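Local coordinates for hypothetical protein PAE2307 (Pyrobaculum aerophilum, PDB 2JB7) that is of unknown function but binds AMP and adenosine at pockets between subunits, and may act, as its family name suggests, on adenosine nucleotides, at residues Q14-I19 with Y87-W92; I20-F25 with E105-F110; H24-V29 with F49-G54. All coordinates share one frame; numbering follows the deposited sequence.

Interaction 1: Q14-I19 with Y87-W92; sequences QGTNVI and YIRNAW. With AMP (adenosine monophosphate), chain D.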
loop_
_atom_site.group_PDB
_atom_site.type_symbol
_atom_site.label_atom_id
_atom_site.label_comp_id
_atom_site.label_asym_id
_atom_site.label_seq_id
_atom_site.Cartn_x
_atom_site.Cartn_y
_atom_site.Cartn_z
ATOM N N GLN A 14 32.047 1.594 4.290
ATOM C CA GLN A 14 31.774 2.447 3.151
ATOM C C GLN A 14 31.066 1.666 2.054
ATOM O O GLN A 14 31.408 0.509 1.766
ATOM C CB GLN A 14 33.071 3.065 2.610
ATOM C CG GLN A 14 32.861 4.139 1.528
ATOM C CD GLN A 14 31.819 5.205 1.902
ATOM O OE1 GLN A 14 31.799 5.722 3.027
ATOM N NE2 GLN A 14 30.954 5.549 0.940
ATOM N N GLY A 15 30.065 2.294 1.438
ATOM C CA GLY A 15 29.273 1.621 0.429
ATOM C C GLY A 15 28.108 0.790 0.924
ATOM O O GLY A 15 27.357 0.215 0.102
ATOM N N THR A 16 27.958 0.686 2.233
ATOM C CA THR A 16 26.791 -0.021 2.777
ATOM C C THR A 16 25.779 0.967 3.358
ATOM O O THR A 16 26.111 2.125 3.732
ATOM C CB THR A 16 27.168 -1.078 3.842
ATOM O OG1 THR A 16 27.553 -0.450 5.071
ATOM C CG2 THR A 16 28.297 -2.002 3.349
ATOM N N ASN A 17 24.544 0.461 3.474
ATOM C CA ASN A 17 23.506 1.056 4.269
ATOM C C ASN A 17 22.946 0.035 5.233
ATOM O O ASN A 17 23.012 -1.166 4.979
ATOM C CB ASN A 17 22.391 1.637 3.423
ATOM C CG ASN A 17 22.780 2.924 2.763
ATOM O OD1 ASN A 17 23.464 2.930 1.719
ATOM N ND2 ASN A 17 22.368 4.018 3.368
ATOM N N VAL A 18 22.473 0.497 6.384
ATOM C CA VAL A 18 21.854 -0.410 7.337
ATOM C C VAL A 18 20.368 -0.058 7.501
ATOM O O VAL A 18 20.011 1.108 7.427
ATOM C CB VAL A 18 22.585 -0.383 8.692
ATOM C CG1 VAL A 18 22.263 0.909 9.490
ATOM C CG2 VAL A 18 22.265 -1.652 9.505
ATOM N N ILE A 19 19.534 -1.088 7.670
ATOM C CA ILE A 19 18.114 -0.936 8.031
ATOM C C ILE A 19 17.912 -1.796 9.287
ATOM O O ILE A 19 18.263 -2.988 9.310
ATOM C CB ILE A 19 17.193 -1.352 6.873
ATOM C CG1 ILE A 19 17.470 -0.472 5.641
ATOM C CG2 ILE A 19 15.675 -1.260 7.281
ATOM C CD1 ILE A 19 16.791 -1.049 4.379
ATOM N N TYR A 87 21.912 -5.242 6.150
ATOM C CA TYR A 87 22.947 -4.493 5.489
ATOM C C TYR A 87 22.862 -4.716 3.995
ATOM O O TYR A 87 22.751 -5.847 3.517
ATOM C CB TYR A 87 24.353 -4.921 5.975
ATOM C CG TYR A 87 24.806 -4.354 7.313
ATOM C CD1 TYR A 87 25.599 -3.208 7.385
ATOM C CD2 TYR A 87 24.437 -4.944 8.496
ATOM C CE1 TYR A 87 26.030 -2.726 8.610
ATOM C CE2 TYR A 87 24.879 -4.471 9.717
ATOM C CZ TYR A 87 25.657 -3.372 9.782
ATOM O OH TYR A 87 26.089 -2.938 11.016
ATOM N N ILE A 88 22.972 -3.630 3.243
ATOM C CA ILE A 88 22.871 -3.693 1.793
ATOM C C ILE A 88 23.997 -2.940 1.071
ATOM O O ILE A 88 24.435 -1.866 1.497
ATOM C CB ILE A 88 21.524 -3.147 1.239
ATOM C CG1 ILE A 88 21.180 -1.751 1.780
ATOM C CG2 ILE A 88 20.327 -4.140 1.475
ATOM C CD1 ILE A 88 19.938 -1.165 1.188
ATOM N N ARG A 89 24.406 -3.516 -0.045
ATOM C CA ARG A 89 25.275 -2.862 -1.015
ATOM C C ARG A 89 24.569 -2.913 -2.369
ATOM O O ARG A 89 23.745 -3.792 -2.621
ATOM C CB ARG A 89 26.603 -3.627 -1.129
ATOM C CG ARG A 89 27.567 -3.457 -0.006
ATOM C CD ARG A 89 28.828 -4.275 -0.257
ATOM N NE ARG A 89 29.742 -4.225 0.872
ATOM C CZ ARG A 89 30.558 -3.205 1.154
ATOM N NH1 ARG A 89 30.575 -2.089 0.410
ATOM N NH2 ARG A 89 31.362 -3.281 2.221
ATOM N N ASN A 90 24.931 -2.008 -3.280
ATOM C CA ASN A 90 24.381 -2.012 -4.654
ATOM C C ASN A 90 22.892 -1.709 -4.719
ATOM O O ASN A 90 22.208 -1.969 -5.714
ATOM C CB ASN A 90 24.700 -3.324 -5.415
ATOM C CG ASN A 90 26.170 -3.636 -5.412
ATOM O OD1 ASN A 90 27.033 -2.737 -5.353
ATOM N ND2 ASN A 90 26.484 -4.916 -5.508
ATOM N N ALA A 91 22.400 -1.102 -3.641
ATOM C CA ALA A 91 21.050 -0.627 -3.565
ATOM C C ALA A 91 20.976 0.357 -2.424
ATOM O O ALA A 91 21.747 0.277 -1.471
ATOM C CB ALA A 91 20.050 -1.816 -3.313
ATOM N N TRP A 92 20.046 1.290 -2.528
ATOM C CA TRP A 92 19.751 2.241 -1.469
ATOM C C TRP A 92 18.535 1.836 -0.658
ATOM O O TRP A 92 17.624 1.195 -1.192
ATOM C CB TRP A 92 19.430 3.593 -2.074
ATOM C CG TRP A 92 20.544 4.181 -2.873
ATOM C CD1 TRP A 92 20.615 4.242 -4.251
ATOM C CD2 TRP A 92 21.723 4.796 -2.369
ATOM N NE1 TRP A 92 21.785 4.889 -4.618
ATOM C CE2 TRP A 92 22.477 5.237 -3.490
ATOM C CE3 TRP A 92 22.221 5.032 -1.093
ATOM C CZ2 TRP A 92 23.679 5.906 -3.350
ATOM C CZ3 TRP A 92 23.425 5.731 -0.953
ATOM C CH2 TRP A 92 24.143 6.128 -2.093
HETATM P P AMP D . 24.545 11.496 2.907
HETATM O O1P AMP D . 25.136 10.698 1.758
HETATM O O2P AMP D . 24.473 12.962 2.595
HETATM O O3P AMP D . 25.152 11.181 4.262
HETATM O "O5'" AMP D . 22.952 11.071 2.906
HETATM C "C5'" AMP D . 22.150 10.620 4.011
HETATM C "C4'" AMP D . 21.561 9.233 3.745
HETATM O "O4'" AMP D . 20.734 9.191 2.566
HETATM C "C3'" AMP D . 22.660 8.200 3.535
HETATM O "O3'" AMP D . 23.180 7.693 4.770
HETATM C "C2'" AMP D . 21.918 7.153 2.744
HETATM O "O2'" AMP D . 21.196 6.262 3.618
HETATM C "C1'" AMP D . 20.938 7.953 1.901
HETATM N N9 AMP D . 21.456 8.309 0.566
HETATM C C8 AMP D . 22.551 9.058 0.314
HETATM N N7 AMP D . 22.732 9.228 -1.025
HETATM C C5 AMP D . 21.722 8.560 -1.642
HETATM C C6 AMP D . 21.287 8.337 -3.024
HETATM N N6 AMP D . 21.979 8.821 -4.099
HETATM N N1 AMP D . 20.166 7.628 -3.244
HETATM C C2 AMP D . 19.438 7.120 -2.242
HETATM N N3 AMP D . 19.773 7.287 -0.955
HETATM C C4 AMP D . 20.878 7.988 -0.600
HETATM O O HOH W 1 27.172 -0.304 -2.564
#

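Interaction 2: I20-F25 with E105-F110; sequences IGQAHF and EVVRIF. With AMP (adenosine monophosphate), chain F; ACT (acetate ion), chain G.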
loop_
_atom_site.group_PDB
_atom_site.type_symbol
_atom_site.label_atom_id
_atom_site.label_comp_id
_atom_site.label_asym_id
_atom_site.label_seq_id
_atom_site.Cartn_x
_atom_site.Cartn_y
_atom_site.Cartn_z
ATOM N N ILE A 20 17.368 -1.192 10.339
ATOM C CA ILE A 20 17.109 -1.898 11.607
ATOM C C ILE A 20 15.624 -1.740 11.941
ATOM O O ILE A 20 15.088 -0.639 11.883
ATOM C CB ILE A 20 17.962 -1.347 12.748
ATOM C CG1 ILE A 20 19.431 -1.289 12.332
ATOM C CG2 ILE A 20 17.785 -2.203 13.998
ATOM C CD1 ILE A 20 20.369 -0.603 13.357
ATOM N N GLY A 21 14.962 -2.830 12.289
ATOM C CA GLY A 21 13.552 -2.778 12.646
ATOM C C GLY A 21 13.143 -3.872 13.611
ATOM O O GLY A 21 13.983 -4.536 14.199
ATOM N N GLN A 22 11.837 -3.999 13.773
ATOM C CA GLN A 22 11.251 -5.030 14.628
ATOM C C GLN A 22 10.123 -5.700 13.864
ATOM O O GLN A 22 9.345 -5.058 13.138
ATOM C CB GLN A 22 10.716 -4.379 15.874
ATOM C CG GLN A 22 10.376 -5.366 16.975
ATOM C CD GLN A 22 9.790 -4.623 18.102
ATOM O OE1 GLN A 22 10.428 -3.734 18.675
ATOM N NE2 GLN A 22 8.555 -4.923 18.402
ATOM N N ALA A 23 10.065 -7.023 14.022
ATOM C CA ALA A 23 9.081 -7.841 13.348
ATOM C C ALA A 23 8.560 -8.853 14.368
ATOM O O ALA A 23 8.481 -8.524 15.587
ATOM C CB ALA A 23 9.743 -8.521 12.152
ATOM N N HIS A 24 8.142 -10.006 13.876
ATOM C CA HIS A 24 7.696 -11.127 14.693
ATOM C C HIS A 24 7.574 -12.331 13.774
ATOM O O HIS A 24 7.353 -12.199 12.577
ATOM C CB HIS A 24 6.366 -10.852 15.404
ATOM C CG HIS A 24 5.155 -10.961 14.520
ATOM N ND1 HIS A 24 4.937 -10.110 13.454
ATOM C CD2 HIS A 24 4.094 -11.796 14.555
ATOM C CE1 HIS A 24 3.794 -10.432 12.867
ATOM N NE2 HIS A 24 3.264 -11.452 13.508
ATOM N N PHE A 25 7.703 -13.515 14.356
ATOM C CA PHE A 25 7.486 -14.773 13.663
ATOM C C PHE A 25 8.664 -15.145 12.814
ATOM O O PHE A 25 9.267 -14.296 12.113
ATOM C CB PHE A 25 6.208 -14.727 12.789
ATOM C CG PHE A 25 5.800 -16.066 12.198
ATOM C CD1 PHE A 25 5.871 -17.244 12.948
ATOM C CD2 PHE A 25 5.306 -16.129 10.897
ATOM C CE1 PHE A 25 5.503 -18.467 12.385
ATOM C CE2 PHE A 25 4.910 -17.341 10.361
ATOM C CZ PHE A 25 5.012 -18.502 11.115
ATOM N N GLU A 105 5.027 -9.487 8.596
ATOM C CA GLU A 105 5.676 -9.682 9.895
ATOM C C GLU A 105 6.270 -8.392 10.439
ATOM O O GLU A 105 6.502 -8.265 11.641
ATOM C CB GLU A 105 6.788 -10.710 9.807
ATOM C CG GLU A 105 6.332 -12.141 9.708
ATOM C CD GLU A 105 6.165 -12.550 8.278
ATOM O OE1 GLU A 105 6.739 -11.839 7.386
ATOM O OE2 GLU A 105 5.528 -13.594 8.030
ATOM N N VAL A 106 6.557 -7.433 9.565
ATOM C CA VAL A 106 7.294 -6.252 9.976
ATOM C C VAL A 106 6.359 -5.307 10.696
ATOM O O VAL A 106 5.310 -4.975 10.197
ATOM C CB VAL A 106 7.970 -5.554 8.790
ATOM C CG1 VAL A 106 8.368 -4.131 9.154
ATOM C CG2 VAL A 106 9.177 -6.408 8.300
ATOM N N VAL A 107 6.753 -4.861 11.886
ATOM C CA VAL A 107 5.901 -3.976 12.696
ATOM C C VAL A 107 6.399 -2.550 12.759
ATOM O O VAL A 107 5.583 -1.615 12.804
ATOM C CB VAL A 107 5.696 -4.555 14.119
ATOM C CG1 VAL A 107 5.209 -6.024 14.040
ATOM C CG2 VAL A 107 6.889 -4.522 14.857
ATOM N N ARG A 108 7.707 -2.355 12.722
ATOM C CA ARG A 108 8.280 -1.020 12.716
ATOM C C ARG A 108 9.702 -1.031 12.168
ATOM O O ARG A 108 10.389 -2.062 12.165
ATOM C CB ARG A 108 8.289 -0.443 14.121
ATOM C CG ARG A 108 9.071 -1.295 15.106
ATOM C CD ARG A 108 8.451 -1.380 16.520
ATOM N NE ARG A 108 8.561 -0.096 17.213
ATOM C CZ ARG A 108 9.029 0.065 18.446
ATOM N NH1 ARG A 108 9.398 -0.978 19.220
ATOM N NH2 ARG A 108 9.118 1.291 18.915
ATOM N N ILE A 109 10.130 0.138 11.691
ATOM C CA ILE A 109 11.514 0.349 11.286
ATOM C C ILE A 109 12.118 1.464 12.148
ATOM O O ILE A 109 11.492 2.507 12.323
ATOM C CB ILE A 109 11.586 0.708 9.778
ATOM C CG1 ILE A 109 10.806 -0.344 8.942
ATOM C CG2 ILE A 109 13.050 0.865 9.378
ATOM C CD1 ILE A 109 10.743 -0.008 7.426
ATOM N N PHE A 110 13.292 1.240 12.716
ATOM C CA PHE A 110 13.931 2.233 13.591
ATOM C C PHE A 110 14.854 3.188 12.875
ATOM O O PHE A 110 14.976 4.320 13.304
ATOM C CB PHE A 110 14.748 1.550 14.689
ATOM C CG PHE A 110 13.956 0.623 15.580
ATOM C CD1 PHE A 110 13.003 1.129 16.444
ATOM C CD2 PHE A 110 14.176 -0.750 15.543
ATOM C CE1 PHE A 110 12.253 0.302 17.287
ATOM C CE2 PHE A 110 13.433 -1.609 16.375
ATOM C CZ PHE A 110 12.484 -1.089 17.245
HETATM P P AMP F . 6.458 -19.024 18.287
HETATM O O1P AMP F . 6.399 -18.660 19.768
HETATM O O2P AMP F . 5.346 -19.916 17.800
HETATM O O3P AMP F . 7.781 -19.533 17.809
HETATM O "O5'" AMP F . 6.266 -17.715 17.342
HETATM C "C5'" AMP F . 6.564 -16.342 17.627
HETATM C "C4'" AMP F . 5.411 -15.446 17.186
HETATM O "O4'" AMP F . 5.077 -15.607 15.789
HETATM C "C3'" AMP F . 4.167 -15.805 18.000
HETATM O "O3'" AMP F . 4.207 -15.053 19.220
HETATM C "C2'" AMP F . 3.035 -15.489 17.038
HETATM O "O2'" AMP F . 2.746 -14.095 17.151
HETATM C "C1'" AMP F . 3.651 -15.769 15.673
HETATM N N9 AMP F . 3.266 -17.121 15.159
HETATM C C8 AMP F . 3.579 -18.332 15.667
HETATM N N7 AMP F . 3.091 -19.333 14.912
HETATM C C5 AMP F . 2.454 -18.729 13.863
HETATM C C6 AMP F . 1.734 -19.213 12.713
HETATM N N6 AMP F . 1.591 -20.529 12.561
HETATM N N1 AMP F . 1.217 -18.312 11.819
HETATM C C2 AMP F . 1.383 -16.986 12.040
HETATM N N3 AMP F . 2.056 -16.447 13.078
HETATM C C4 AMP F . 2.579 -17.284 14.016
HETATM C C ACT G . 8.110 3.425 16.107
HETATM O O ACT G . 7.301 2.688 16.680
HETATM O OXT ACT G . 9.156 2.927 15.761
HETATM C CH3 ACT G . 7.812 4.854 15.822
#

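Interaction 3: H24-V29 with F49-G54; sequences HFIKTV and FCEASG. With AMP (adenosine monophosphate), chain F.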
loop_
_atom_site.group_PDB
_atom_site.type_symbol
_atom_site.label_atom_id
_atom_site.label_comp_id
_atom_site.label_asym_id
_atom_site.label_seq_id
_atom_site.Cartn_x
_atom_site.Cartn_y
_atom_site.Cartn_z
ATOM N N HIS A 24 8.142 -10.006 13.876
ATOM C CA HIS A 24 7.696 -11.127 14.693
ATOM C C HIS A 24 7.574 -12.331 13.774
ATOM O O HIS A 24 7.353 -12.199 12.577
ATOM C CB HIS A 24 6.366 -10.852 15.404
ATOM C CG HIS A 24 5.155 -10.961 14.520
ATOM N ND1 HIS A 24 4.937 -10.110 13.454
ATOM C CD2 HIS A 24 4.094 -11.796 14.555
ATOM C CE1 HIS A 24 3.794 -10.432 12.867
ATOM N NE2 HIS A 24 3.264 -11.452 13.508
ATOM N N PHE A 25 7.703 -13.515 14.356
ATOM C CA PHE A 25 7.486 -14.773 13.663
ATOM C C PHE A 25 8.664 -15.145 12.814
ATOM O O PHE A 25 9.267 -14.296 12.113
ATOM C CB PHE A 25 6.208 -14.727 12.789
ATOM C CG PHE A 25 5.800 -16.066 12.198
ATOM C CD1 PHE A 25 5.871 -17.244 12.948
ATOM C CD2 PHE A 25 5.306 -16.129 10.897
ATOM C CE1 PHE A 25 5.503 -18.467 12.385
ATOM C CE2 PHE A 25 4.910 -17.341 10.361
ATOM C CZ PHE A 25 5.012 -18.502 11.115
ATOM N N ILE A 26 9.015 -16.430 12.844
ATOM C CA ILE A 26 10.215 -16.879 12.121
ATOM C C ILE A 26 10.244 -16.642 10.615
ATOM O O ILE A 26 11.307 -16.508 10.025
ATOM C CB ILE A 26 10.459 -18.376 12.429
ATOM C CG1 ILE A 26 11.928 -18.776 12.209
ATOM C CG2 ILE A 26 9.427 -19.223 11.730
ATOM C CD1 ILE A 26 12.329 -20.098 12.934
ATOM N N LYS A 27 9.090 -16.527 10.001
ATOM C CA LYS A 27 9.012 -16.333 8.565
ATOM C C LYS A 27 9.564 -14.979 8.161
ATOM O O LYS A 27 9.866 -14.741 6.982
ATOM C CB LYS A 27 7.578 -16.464 8.132
ATOM C CG LYS A 27 7.355 -16.539 6.585
ATOM C CD LYS A 27 5.971 -17.090 6.191
ATOM C CE LYS A 27 4.821 -16.136 6.409
ATOM N NZ LYS A 27 4.736 -15.109 5.315
ATOM N N THR A 28 9.704 -14.081 9.124
ATOM C CA THR A 28 10.369 -12.784 8.867
ATOM C C THR A 28 11.629 -12.922 8.010
ATOM O O THR A 28 11.884 -12.127 7.103
ATOM C CB THR A 28 10.734 -12.072 10.182
ATOM O OG1 THR A 28 9.541 -11.739 10.920
ATOM C CG2 THR A 28 11.565 -10.804 9.918
ATOM N N VAL A 29 12.481 -13.869 8.351
ATOM C CA VAL A 29 13.770 -13.957 7.700
ATOM C C VAL A 29 13.618 -14.255 6.196
ATOM O O VAL A 29 14.321 -13.651 5.361
ATOM C CB VAL A 29 14.679 -14.994 8.414
ATOM C CG1 VAL A 29 14.130 -16.393 8.350
ATOM C CG2 VAL A 29 16.078 -14.991 7.816
ATOM N N PHE A 49 17.758 -11.864 11.993
ATOM C CA PHE A 49 16.524 -11.659 12.728
ATOM C C PHE A 49 16.649 -12.399 14.022
ATOM O O PHE A 49 17.034 -13.570 14.028
ATOM C CB PHE A 49 15.342 -12.201 11.900
ATOM C CG PHE A 49 14.047 -12.370 12.665
ATOM C CD1 PHE A 49 13.363 -11.262 13.144
ATOM C CD2 PHE A 49 13.504 -13.617 12.867
ATOM C CE1 PHE A 49 12.196 -11.382 13.802
ATOM C CE2 PHE A 49 12.298 -13.747 13.545
ATOM C CZ PHE A 49 11.665 -12.646 14.030
ATOM N N CYS A 50 16.304 -11.713 15.113
ATOM C CA CYS A 50 16.319 -12.294 16.453
ATOM C C CYS A 50 15.013 -13.012 16.744
ATOM O O CYS A 50 14.056 -12.415 17.240
ATOM C CB CYS A 50 16.582 -11.188 17.466
ATOM S SG CYS A 50 18.258 -10.529 17.388
ATOM N N GLU A 51 14.971 -14.313 16.457
ATOM C CA GLU A 51 13.884 -15.166 16.956
ATOM C C GLU A 51 13.811 -15.052 18.494
ATOM O O GLU A 51 14.824 -15.190 19.164
ATOM C CB GLU A 51 14.179 -16.607 16.572
ATOM C CG GLU A 51 13.035 -17.559 16.824
ATOM C CD GLU A 51 13.431 -19.013 16.673
ATOM O OE1 GLU A 51 14.623 -19.274 16.758
ATOM O OE2 GLU A 51 12.541 -19.906 16.519
ATOM N N ALA A 52 12.618 -14.772 19.014
ATOM C CA ALA A 52 12.455 -14.357 20.403
ATOM C C ALA A 52 11.907 -15.430 21.319
ATOM O O ALA A 52 11.740 -15.200 22.516
ATOM C CB ALA A 52 11.558 -13.114 20.497
ATOM N N SER A 53 11.605 -16.587 20.760
ATOM C CA SER A 53 11.097 -17.710 21.494
ATOM C C SER A 53 11.657 -18.943 20.802
ATOM O O SER A 53 12.571 -18.813 19.990
ATOM C CB SER A 53 9.589 -17.674 21.531
ATOM O OG SER A 53 9.047 -17.929 20.263
ATOM N N GLY A 54 11.164 -20.123 21.133
ATOM C CA GLY A 54 11.709 -21.322 20.534
ATOM C C GLY A 54 13.180 -21.457 20.839
ATOM O O GLY A 54 13.625 -21.188 21.959
HETATM P P AMP F . 6.458 -19.024 18.287
HETATM O O1P AMP F . 6.399 -18.660 19.768
HETATM O O2P AMP F . 5.346 -19.916 17.800
HETATM O O3P AMP F . 7.781 -19.533 17.809
HETATM O "O5'" AMP F . 6.266 -17.715 17.342
HETATM C "C5'" AMP F . 6.564 -16.342 17.627
HETATM C "C4'" AMP F . 5.411 -15.446 17.186
HETATM O "O4'" AMP F . 5.077 -15.607 15.789
HETATM C "C3'" AMP F . 4.167 -15.805 18.000
HETATM O "O3'" AMP F . 4.207 -15.053 19.220
HETATM C "C2'" AMP F . 3.035 -15.489 17.038
HETATM O "O2'" AMP F . 2.746 -14.095 17.151
HETATM C "C1'" AMP F . 3.651 -15.769 15.673
HETATM N N9 AMP F . 3.266 -17.121 15.159
HETATM C C8 AMP F . 3.579 -18.332 15.667
HETATM N N7 AMP F . 3.091 -19.333 14.912
HETATM C C5 AMP F . 2.454 -18.729 13.863
HETATM C C6 AMP F . 1.734 -19.213 12.713
HETATM N N6 AMP F . 1.591 -20.529 12.561
HETATM N N1 AMP F . 1.217 -18.312 11.819
HETATM C C2 AMP F . 1.383 -16.986 12.040
HETATM N N3 AMP F . 2.056 -16.447 13.078
HETATM C C4 AMP F . 2.579 -17.284 14.016
#

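Interaction 1: Q14-I19 with Y87-W92
Tyr87 takes Val18 over one face of its ring, where methyl CG2 of Val18 stands 3.8 Å from the ring centroid and 11° off the normal, a CH-pi contact between side chains that run side by side. Val18 turns CG1 between its backbone N and carbonyl carbon (chi1 75°), which leaves CG2 to make this contact. Ile88 follows, its N giving a hydrogen bond to Asn17 O (3.0 Å) and its O taking one from Asn17 N (3.1 Å). This hydrogen-bonded antiparallel pair joins strands 17-22 and 83-89 inside the five-stranded sheet and sets Asn17 beside the AMP site. Arg89 then extends from CG to NE and lays a guanidinium face on Thr16, whose CG2 is 3.4 Å from Arg89 CZ. Arg89 NH1 donates to Gln14 O at 3.0 Å, tilted from the guanidinium plane, while NE forms a salt bridge with Glu66. Beyond the strand, a water accepts from Asn90 N and donates to Gly15 O. Trp92 brings CE3 to 3.7 Å from Asn17 OD1 and holds the adenine over one ring face, its CG 3.2 Å from C2 of AMP. An alanine here would remove the indole and is likely to leave that adenine face without its flat support.

Interaction 2: I20-F25 with E105-F110
Gly21 meets Ile109 as a non-hydrogen-bonded antiparallel pair, their CA atoms 4.0 Å apart, and Gln22 follows as a hydrogen-bonded pair with Arg108, at a classic beta bulge where Val107 N and Arg108 N both donate to Gln22 O. The close approach at Gly21 suits glycine, since a side chain there would run into Arg108 O. Gln22 stretches out, CG anti to its backbone N (chi1 -167°), and its OE1 accepts from Arg108 NH1 at 3.0 Å; the amide and guanidinium planes stand nearly perpendicular, with the donor above the amide carbonyl plane. The same OE1 lies at the edge of the Phe110 ring. Arg108 bends so that NE and NH2 grip an acetate ion, probably from the crystallisation liquor, which Arg108 of the third subunit also bonds. Toward the AMP site, His24 ND1 donates in its ring plane to Glu105 O (3.0 Å), and Phe25 presents one ring face to the adenine while Glu105 OE2 touches its edge, 3.8 Å from Phe25 CD2. Gln22 NE2 bonds to Phe110 O of the fourth subunit. In the fold, Ile109 packs on helix 93-101, Ala23 and Val106 on Phe84 of strand 83-89, and Phe110 on strand 128-136.

Interaction 3: H24-V29 with F49-G54
Phe49 lays one ring face against Thr28, whose CB stands 3.8 Å from the ring centroid and only 4° off the normal, a CH-pi contact in which the two side chains cross at about a right angle. Methyl CG2 of Thr28 leans toward one side of the ring and comes within 3.7 Å of Phe49 CD1. Phe49 reaches across from the end of strand 44-50 because its CG is anti to the backbone N (chi1 166°), while its opposite ring face carries the backbone N of Glu51. Phe25 O approaches the same ring obliquely, 3.4 Å from Phe49 CE2. That oxygen belongs to the type I turn from Phe25 to Thr28 that leads into helix 28-37: Thr28 N donates to it at 3.0 Å. The turn thus packs on an aromatic ring while its carbonyl at Phe25 is held by Thr28 N.

A second contact lies farther along the loop, where Ile26 CD1 touches Glu51 OE2 at 3.6 Å. Glu51 OE1 has polar partners outside the contact, a salt bridge to Arg59 and a hydrogen bond from Leu57 N. Beyond the strand, the loop carries Ser53, whose OG donates to O1P of AMP at 2.8 Å. Lys27 N lies over the Phe25 ring face turned from the adenine. Tyr162 and Ala114 of the fourth subunit also bond to this AMP, which places the pocket at a subunit boundary. The chemistry between the segments is thus largely apolar, an aromatic ring and methyl groups joining the end of strand 44-50 to the turn and first residues of helix 28-37, whereas Glu51 spends OE1 on strand 57-62 and Ser53 its hydroxyl on the nucleotide.

In the fold
Interactions 1 and 2 share strand 17-22, which lies between strands 83-89 and 108-113 in the five-stranded antiparallel sheet; their centres are about 18 Å apart and they touch through Ile19 and Ile109. Interaction 3 begins where interaction 2's first segment ends, sharing His24 and Phe25, its centre about 10 Å from that of interaction 2 and about 23 Å from that of interaction 1. Along the chain, interactions 1 and 2 interlace, and interaction 3 is nested inside the loop closed by interaction 1. One strand and the loop after it thus reach two AMP sites: interaction 1 contributes to a pocket that the third subunit helps complete, interactions 2 and 3 to one completed by the fourth.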